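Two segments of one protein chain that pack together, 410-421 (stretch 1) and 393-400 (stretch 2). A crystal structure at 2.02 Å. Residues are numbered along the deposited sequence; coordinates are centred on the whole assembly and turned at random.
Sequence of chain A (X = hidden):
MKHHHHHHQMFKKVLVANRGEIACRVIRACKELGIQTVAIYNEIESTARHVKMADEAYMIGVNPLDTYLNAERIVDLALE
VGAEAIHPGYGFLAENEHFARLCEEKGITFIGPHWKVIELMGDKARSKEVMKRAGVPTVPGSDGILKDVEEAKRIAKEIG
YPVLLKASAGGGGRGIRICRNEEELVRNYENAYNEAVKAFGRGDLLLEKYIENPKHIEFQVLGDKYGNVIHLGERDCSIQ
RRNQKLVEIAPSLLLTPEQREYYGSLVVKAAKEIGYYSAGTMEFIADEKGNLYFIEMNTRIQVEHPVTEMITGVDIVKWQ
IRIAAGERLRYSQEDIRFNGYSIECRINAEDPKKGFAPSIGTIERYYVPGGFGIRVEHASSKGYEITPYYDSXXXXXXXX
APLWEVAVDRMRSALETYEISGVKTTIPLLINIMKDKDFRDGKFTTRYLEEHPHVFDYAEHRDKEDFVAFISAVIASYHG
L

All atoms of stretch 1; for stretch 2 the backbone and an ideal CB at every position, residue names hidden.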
# COMPACT_ATOMS: atom_id res chain seq x y z
N ARG A 410 9.60 -9.11 -3.33
CA ARG A 410 8.78 -7.91 -3.39
C ARG A 410 9.47 -6.74 -2.70
O ARG A 410 9.41 -5.61 -3.18
CB ARG A 410 7.42 -8.19 -2.76
CG ARG A 410 6.50 -6.98 -2.65
CD ARG A 410 5.06 -7.51 -2.48
NE ARG A 410 4.64 -8.06 -3.76
CZ ARG A 410 3.71 -8.99 -3.94
NH1 ARG A 410 3.10 -9.56 -2.91
NH2 ARG A 410 3.42 -9.37 -5.17
N MET A 411 10.14 -6.99 -1.56
CA MET A 411 10.85 -5.91 -0.87
C MET A 411 12.09 -5.45 -1.63
O MET A 411 12.36 -4.24 -1.72
CB MET A 411 11.24 -6.38 0.55
CG MET A 411 12.09 -5.38 1.31
SD MET A 411 11.26 -3.81 1.75
CE MET A 411 10.23 -4.34 3.09
N ARG A 412 12.91 -6.38 -2.10
CA ARG A 412 14.03 -6.01 -2.97
C ARG A 412 13.57 -5.08 -4.11
O ARG A 412 14.20 -4.07 -4.39
CB ARG A 412 14.67 -7.25 -3.55
CG ARG A 412 15.96 -7.01 -4.40
CD ARG A 412 16.31 -8.19 -5.33
NE ARG A 412 15.24 -8.51 -6.30
CZ ARG A 412 14.54 -9.65 -6.31
NH1 ARG A 412 14.76 -10.58 -5.40
NH2 ARG A 412 13.60 -9.88 -7.24
N SER A 413 12.49 -5.44 -4.78
CA SER A 413 12.01 -4.69 -5.94
C SER A 413 11.45 -3.32 -5.56
O SER A 413 11.54 -2.37 -6.35
CB SER A 413 10.94 -5.48 -6.68
OG SER A 413 11.49 -6.65 -7.22
N ALA A 414 10.76 -3.25 -4.43
CA ALA A 414 10.28 -1.97 -3.93
C ALA A 414 11.46 -1.06 -3.60
O ALA A 414 11.52 0.09 -4.05
CB ALA A 414 9.39 -2.19 -2.71
N LEU A 415 12.46 -1.60 -2.90
CA LEU A 415 13.63 -0.81 -2.51
C LEU A 415 14.41 -0.30 -3.72
O LEU A 415 14.94 0.83 -3.73
CB LEU A 415 14.54 -1.69 -1.66
CG LEU A 415 14.18 -2.03 -0.22
CD1 LEU A 415 15.05 -3.17 0.29
CD2 LEU A 415 14.33 -0.78 0.65
N GLU A 416 14.56 -1.13 -4.73
CA GLU A 416 15.28 -0.73 -5.94
C GLU A 416 14.58 0.40 -6.67
O GLU A 416 15.21 1.10 -7.45
CB GLU A 416 15.44 -1.95 -6.84
CG GLU A 416 16.59 -2.88 -6.43
CD GLU A 416 16.48 -4.23 -7.13
OE1 GLU A 416 15.43 -4.52 -7.73
OE2 GLU A 416 17.41 -5.05 -7.02
N THR A 417 13.30 0.62 -6.42
CA THR A 417 12.60 1.71 -7.09
C THR A 417 12.35 2.92 -6.20
O THR A 417 11.83 3.93 -6.68
CB THR A 417 11.28 1.22 -7.68
OG1 THR A 417 10.35 0.90 -6.64
CG2 THR A 417 11.50 0.01 -8.54
N TYR A 418 12.76 2.88 -4.93
CA TYR A 418 12.57 3.98 -4.01
C TYR A 418 13.72 4.97 -4.21
O TYR A 418 14.85 4.72 -3.77
CB TYR A 418 12.53 3.46 -2.58
CG TYR A 418 11.76 4.31 -1.57
CD1 TYR A 418 11.69 5.69 -1.67
CD2 TYR A 418 11.09 3.69 -0.51
CE1 TYR A 418 10.97 6.44 -0.74
CE2 TYR A 418 10.41 4.43 0.44
CZ TYR A 418 10.34 5.80 0.33
OH TYR A 418 9.62 6.50 1.29
N GLU A 419 13.42 6.11 -4.84
CA GLU A 419 14.45 7.11 -5.15
C GLU A 419 14.47 8.18 -4.06
O GLU A 419 13.44 8.83 -3.81
CB GLU A 419 14.20 7.78 -6.51
CG GLU A 419 15.37 8.79 -6.85
CD GLU A 419 15.35 9.32 -8.26
OE1 GLU A 419 16.41 9.81 -8.74
OE2 GLU A 419 14.27 9.29 -8.86
N ILE A 420 15.65 8.40 -3.45
CA ILE A 420 15.89 9.47 -2.47
C ILE A 420 17.28 10.02 -2.76
O ILE A 420 18.26 9.28 -2.70
CB ILE A 420 15.84 9.00 -1.00
CG1 ILE A 420 14.50 8.30 -0.71
CG2 ILE A 420 15.96 10.17 0.00
CD1 ILE A 420 14.26 7.74 0.68
N SER A 421 17.36 11.30 -3.13
CA SER A 421 18.67 11.92 -3.25
C SER A 421 18.73 13.12 -2.31
O SER A 421 17.72 13.68 -1.86
CB SER A 421 19.01 12.38 -4.69
OG SER A 421 18.29 13.54 -4.97
N UNK A 393 14.83 8.44 10.93
CA UNK A 393 13.85 7.71 10.15
C UNK A 393 13.19 8.63 9.14
O UNK A 393 12.73 9.72 9.49
CB UNK A 393 12.80 7.07 11.06
N UNK A 394 13.23 8.24 7.87
CA UNK A 394 12.55 8.93 6.77
C UNK A 394 11.24 8.23 6.42
O UNK A 394 10.24 8.88 6.12
CB UNK A 394 13.46 9.00 5.54
N UNK A 395 11.28 6.91 6.32
CA UNK A 395 10.15 6.16 5.80
C UNK A 395 10.29 4.74 6.30
O UNK A 395 11.38 4.30 6.66
CB UNK A 395 10.08 6.21 4.27
N UNK A 396 9.16 4.07 6.41
CA UNK A 396 9.12 2.62 6.62
C UNK A 396 8.51 2.03 5.37
O UNK A 396 7.42 2.46 4.94
CB UNK A 396 8.33 2.23 7.87
N UNK A 397 9.22 1.13 4.74
CA UNK A 397 8.69 0.40 3.60
C UNK A 397 8.23 -0.97 4.09
O UNK A 397 9.03 -1.70 4.68
CB UNK A 397 9.73 0.27 2.49
N UNK A 398 6.97 -1.31 3.86
CA UNK A 398 6.39 -2.57 4.36
C UNK A 398 5.84 -3.35 3.20
O UNK A 398 5.16 -2.77 2.34
CB UNK A 398 5.29 -2.32 5.40
N UNK A 399 6.13 -4.65 3.14
CA UNK A 399 5.56 -5.48 2.10
C UNK A 399 4.90 -6.69 2.71
O UNK A 399 5.14 -7.06 3.87
CB UNK A 399 6.63 -5.90 1.09
N UNK A 400 4.01 -7.29 1.92
CA UNK A 400 3.31 -8.51 2.31
C UNK A 400 3.30 -9.46 1.12
O UNK A 400 3.17 -9.02 -0.03
CB UNK A 400 1.89 -8.21 2.78

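The strand 393-400 runs antiparallel to helix 410-417, at 146° between their N-to-C directions. From 395 onward the CA-to-CB bonds alternate toward and away; 394 also points toward stretch 1. Positions 397 and 399 pack on the helix. Tyr-418 and Ile-420, beyond the helix, reach 395 and 394.

At position 393 the ideal CB has nothing of stretch 1 within 5.5 Å, and this packing leaves the choice open; the residue is Leu-393.

Position 394 points toward stretch 1, although its phi/psi of -99/-45 departs from the extended values of its neighbours. Its ideal CB lies 5.1 Å from Ile-420 CD1, leaving room for a branched or medium-sized apolar group. Valine, leucine or isoleucine would suit. The residue is Ile-394, whose CG2 comes 4.3 Å from Ile-420 CD1.

Position 395 also faces stretch 1, but here the ideal CB is only 3.0 Å from Tyr-418 OH. So tight an approach favours alanine or glycine. Ala-395 fills it, its CB 4.0 Å from Tyr-418 CZ.

Position 396 points away and is unconstrained by stretch 1; Lys-396 has its NZ hydrogen-bonded elsewhere in the structure.

Position 397 looks into an apolar hollow. Its ideal CB is 4.4 Å from Met-411 SD, 4.7 Å from Tyr-418 CE2 and 5.1 Å from Leu-415 CD2, distances that leave space for a longer aliphatic chain such as leucine, isoleucine or methionine. Leu-397 has the largest area in the strand covered by stretch 1. Its CD2 packs 3.7 Å from Leu-415 CD2, 3.8 Å from both Ala-414 CB and Met-411 SD, and 4.2 Å from Tyr-418 CD2, where it lies at the ring edge.

Position 398 points away again, so stretch 1 sets little demand; the residue is Ile-398.

Position 399 turns back toward the helix, its ideal CB 3.9 Å from Arg-410 CG and 4.4 Å from Met-411 CE. Aliphatic surface on both neighbours and limited room favour a compact apolar residue, valine or isoleucine being natural candidates. Val-399 places CG2 3.9 Å from Met-411 CB, while its CB rests 3.8 Å from Arg-410 CG.

Position 400 points its CB away, and many side chains are compatible with it. What stretch 1 engages is the backbone: Arg-410 NH1 donates a hydrogen bond to the carbonyl O of position 400 at 2.9 Å, with a favourable angle of 159°. The residue is Trp-400, whose CE3 comes no closer than 4.9 Å to Arg-410 NH1.

Stretch 2, residues 393-400: LIAKLIVW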
# COMPACT_ATOMS: atom_id res chain seq x y z
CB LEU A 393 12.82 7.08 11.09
CG LEU A 393 11.85 6.07 10.45
CD1 LEU A 393 12.60 4.94 9.74
CD2 LEU A 393 10.91 5.53 11.53
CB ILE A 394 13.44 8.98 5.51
CG1 ILE A 394 14.65 9.86 5.60
CG2 ILE A 394 12.59 9.38 4.25
CD1 ILE A 394 15.58 9.60 4.44
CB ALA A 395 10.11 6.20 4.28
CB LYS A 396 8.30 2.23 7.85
CG LYS A 396 8.69 3.03 9.08
CD LYS A 396 8.05 2.52 10.38
CE LYS A 396 6.54 2.70 10.40
NZ LYS A 396 6.05 2.89 11.80
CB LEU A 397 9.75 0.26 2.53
CG LEU A 397 9.38 -0.41 1.23
CD1 LEU A 397 8.22 0.33 0.67
CD2 LEU A 397 10.66 -0.35 0.35
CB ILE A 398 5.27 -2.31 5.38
CG1 ILE A 398 5.82 -1.49 6.53
CG2 ILE A 398 4.67 -3.66 5.87
CD1 ILE A 398 5.17 -0.15 6.66
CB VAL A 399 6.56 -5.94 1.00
CG1 VAL A 399 7.31 -4.74 0.45
CG2 VAL A 399 7.54 -7.07 1.48
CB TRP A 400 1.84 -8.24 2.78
CG TRP A 400 1.09 -9.57 3.09
CD1 TRP A 400 1.02 -10.20 4.29
CD2 TRP A 400 0.35 -10.38 2.18
NE1 TRP A 400 0.27 -11.36 4.19
CE2 TRP A 400 -0.13 -11.50 2.88
CE3 TRP A 400 0.03 -10.25 0.83
CZ2 TRP A 400 -0.88 -12.50 2.27
CZ3 TRP A 400 -0.70 -11.23 0.23
CH2 TRP A 400 -1.15 -12.34 0.96
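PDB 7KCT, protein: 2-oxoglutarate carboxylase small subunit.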